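Local coordinates for beta-lactamase OXA-2 (Salmonella typhimurium, PDB 1K38), which hydrolyses the amide bond of beta-lactam antibiotics, oxacillin among them, and so confers drug resistance on the bacterium that carries it, at residues A[47-52]-A[196-200]. Sequence-based numbering, arbitrary orientation.
Sequences YSPAST and MGWWV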
loop_
_atom_site.group_PDB
_atom_site.type_symbol
_atom_site.label_atom_id
_atom_site.label_comp_id
_atom_site.label_asym_id
_atom_site.label_seq_id
_atom_site.Cartn_x
_atom_site.Cartn_y
_atom_site.Cartn_z
ATOM N N TYR A 47 -9.769 -25.555 7.580
ATOM C CA TYR A 47 -11.110 -25.095 7.250
ATOM C C TYR A 47 -11.084 -24.461 5.864
ATOM O O TYR A 47 -10.025 -24.055 5.381
ATOM C CB TYR A 47 -11.578 -24.019 8.234
ATOM C CG TYR A 47 -11.775 -24.464 9.665
ATOM C CD1 TYR A 47 -12.862 -25.259 10.024
ATOM C CD2 TYR A 47 -10.912 -24.034 10.670
ATOM C CE1 TYR A 47 -13.088 -25.606 11.352
ATOM C CE2 TYR A 47 -11.127 -24.375 11.998
ATOM C CZ TYR A 47 -12.219 -25.157 12.335
ATOM O OH TYR A 47 -12.458 -25.463 13.655
ATOM N N SER A 48 -12.247 -24.369 5.228
ATOM C CA SER A 48 -12.324 -23.727 3.922
ATOM C C SER A 48 -11.778 -22.313 4.103
ATOM O O SER A 48 -12.132 -21.627 5.061
ATOM C CB SER A 48 -13.779 -23.645 3.455
ATOM O OG SER A 48 -13.904 -22.752 2.364
ATOM N N PRO A 49 -10.913 -21.852 3.186
ATOM C CA PRO A 49 -10.364 -20.500 3.320
ATOM C C PRO A 49 -11.371 -19.406 2.991
ATOM O O PRO A 49 -11.199 -18.258 3.388
ATOM C CB PRO A 49 -9.193 -20.511 2.341
ATOM C CG PRO A 49 -9.704 -21.377 1.243
ATOM C CD PRO A 49 -10.359 -22.529 1.998
ATOM N N ALA A 50 -12.429 -19.771 2.273
ATOM C CA ALA A 50 -13.443 -18.807 1.869
ATOM C C ALA A 50 -12.731 -17.672 1.134
ATOM O O ALA A 50 -11.757 -17.926 0.428
ATOM C CB ALA A 50 -14.206 -18.291 3.087
ATOM N N SER A 51 -13.180 -16.432 1.301
ATOM C CA SER A 51 -12.546 -15.334 0.576
ATOM C C SER A 51 -11.108 -14.980 0.943
ATOM O O SER A 51 -10.513 -14.114 0.302
ATOM C CB SER A 51 -13.427 -14.085 0.625
ATOM O OG SER A 51 -14.611 -14.305 -0.130
ATOM N N THR A 52 -10.533 -15.623 1.958
ATOM C CA THR A 52 -9.137 -15.322 2.263
ATOM C C THR A 52 -8.332 -15.922 1.116
ATOM O O THR A 52 -7.158 -15.603 0.932
ATOM C CB THR A 52 -8.637 -15.950 3.585
ATOM O OG1 THR A 52 -8.709 -17.375 3.507
ATOM C CG2 THR A 52 -9.463 -15.445 4.754
ATOM N N MET A 196 -18.203 -20.357 9.256
ATOM C CA MET A 196 -16.820 -20.104 9.655
ATOM C C MET A 196 -16.356 -18.755 9.115
ATOM O O MET A 196 -16.517 -18.476 7.930
ATOM C CB MET A 196 -15.929 -21.220 9.090
ATOM C CG MET A 196 -14.487 -20.816 8.820
ATOM S SD MET A 196 -13.371 -21.336 10.122
ATOM C CE MET A 196 -14.246 -20.844 11.561
ATOM N N GLY A 197 -15.768 -17.928 9.979
ATOM C CA GLY A 197 -15.294 -16.626 9.541
ATOM C C GLY A 197 -13.808 -16.445 9.797
ATOM O O GLY A 197 -13.291 -16.925 10.806
ATOM N N TRP A 198 -13.126 -15.753 8.889
ATOM C CA TRP A 198 -11.682 -15.508 9.000
ATOM C C TRP A 198 -11.287 -14.043 8.901
ATOM O O TRP A 198 -12.011 -13.215 8.363
ATOM C CB TRP A 198 -10.903 -16.116 7.825
ATOM C CG TRP A 198 -10.835 -17.579 7.632
ATOM C CD1 TRP A 198 -11.677 -18.346 6.879
ATOM C CD2 TRP A 198 -9.767 -18.438 8.045
ATOM N NE1 TRP A 198 -11.189 -19.633 6.783
ATOM C CE2 TRP A 198 -10.019 -19.715 7.491
ATOM C CE3 TRP A 198 -8.616 -18.252 8.824
ATOM C CZ2 TRP A 198 -9.160 -20.803 7.691
ATOM C CZ3 TRP A 198 -7.760 -19.335 9.022
ATOM C CH2 TRP A 198 -8.039 -20.594 8.456
ATOM N N TRP A 199 -10.098 -13.754 9.418
ATOM C CA TRP A 199 -9.458 -12.461 9.218
ATOM C C TRP A 199 -7.991 -12.820 9.347
ATOM O O TRP A 199 -7.544 -13.303 10.390
ATOM C CB TRP A 199 -9.837 -11.355 10.209
ATOM C CG TRP A 199 -9.505 -9.987 9.594
ATOM C CD1 TRP A 199 -9.629 -9.634 8.270
ATOM C CD2 TRP A 199 -9.053 -8.807 10.273
ATOM N NE1 TRP A 199 -9.288 -8.314 8.089
ATOM C CE2 TRP A 199 -8.931 -7.781 9.301
ATOM C CE3 TRP A 199 -8.742 -8.514 11.604
ATOM C CZ2 TRP A 199 -8.513 -6.486 9.624
ATOM C CZ3 TRP A 199 -8.325 -7.226 11.927
ATOM C CH2 TRP A 199 -8.215 -6.227 10.941
ATOM N N VAL A 200 -7.261 -12.657 8.250
ATOM C CA VAL A 200 -5.837 -12.967 8.239
ATOM C C VAL A 200 -5.093 -11.814 7.592
ATOM O O VAL A 200 -5.654 -11.086 6.770
ATOM C CB VAL A 200 -5.543 -14.275 7.464
ATOM C CG1 VAL A 200 -6.429 -15.398 7.995
ATOM C CG2 VAL A 200 -5.761 -14.078 5.968
#
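Trp198 and Met196 meet the loop that carries the predicted acylated serine, Ser51, in a buried loop-on-strand contact of the penicillin-binding-protein/serine beta-lactamase fold. Residues 47-52 run toward helix 56-64 of the helical region; residues 196-200 begin a strand inside the mixed sheet. Met196, Trp198 and Val200, on the face turned to the loop, form the contact, whereas Trp199 packs on the other face against helix 226-238.

The one hydrogen bond across the interface is nearly straight: Trp198 NE1 donates to Ser48 O at 2.8 Å, with 167° at the hydrogen. The carbonyl oxygen lies at the edge of the indole, close to the ring plane, where the N-H points at it; a mostly apolar ring thus fills the interior while its single polar atom is paired with a backbone acceptor. On the same loop, Pro49 O accepts hydrogen bonds from both Thr52 N (3.1 Å) and Thr52 OG1 (2.6 Å), the two donors coming from one face of the carbonyl. Bonded to both Pro49 O and Gln150, OG1 fixes the rotation about chi1 (62°), which puts CG2, anti to the carbonyl carbon of Thr52, against the strand, where it meets Trp198 CB at 3.5 Å and, less closely, Val200 CG2. Threonine suits a place needing both a polar and an apolar branch.

Ser51, just before Thr52, has its OG bonded to the carboxylated lysine at position 54 and packs on Lys189 of the adjacent strand, a probable substrate-binding residue.

At the far end the contact is Met-aromatic. The flexible thioether of Met196, bent at chi2 (100°) and chi3, brings SD over one face of the Tyr47 ring, 3.8 Å from its centroid and displaced toward CG.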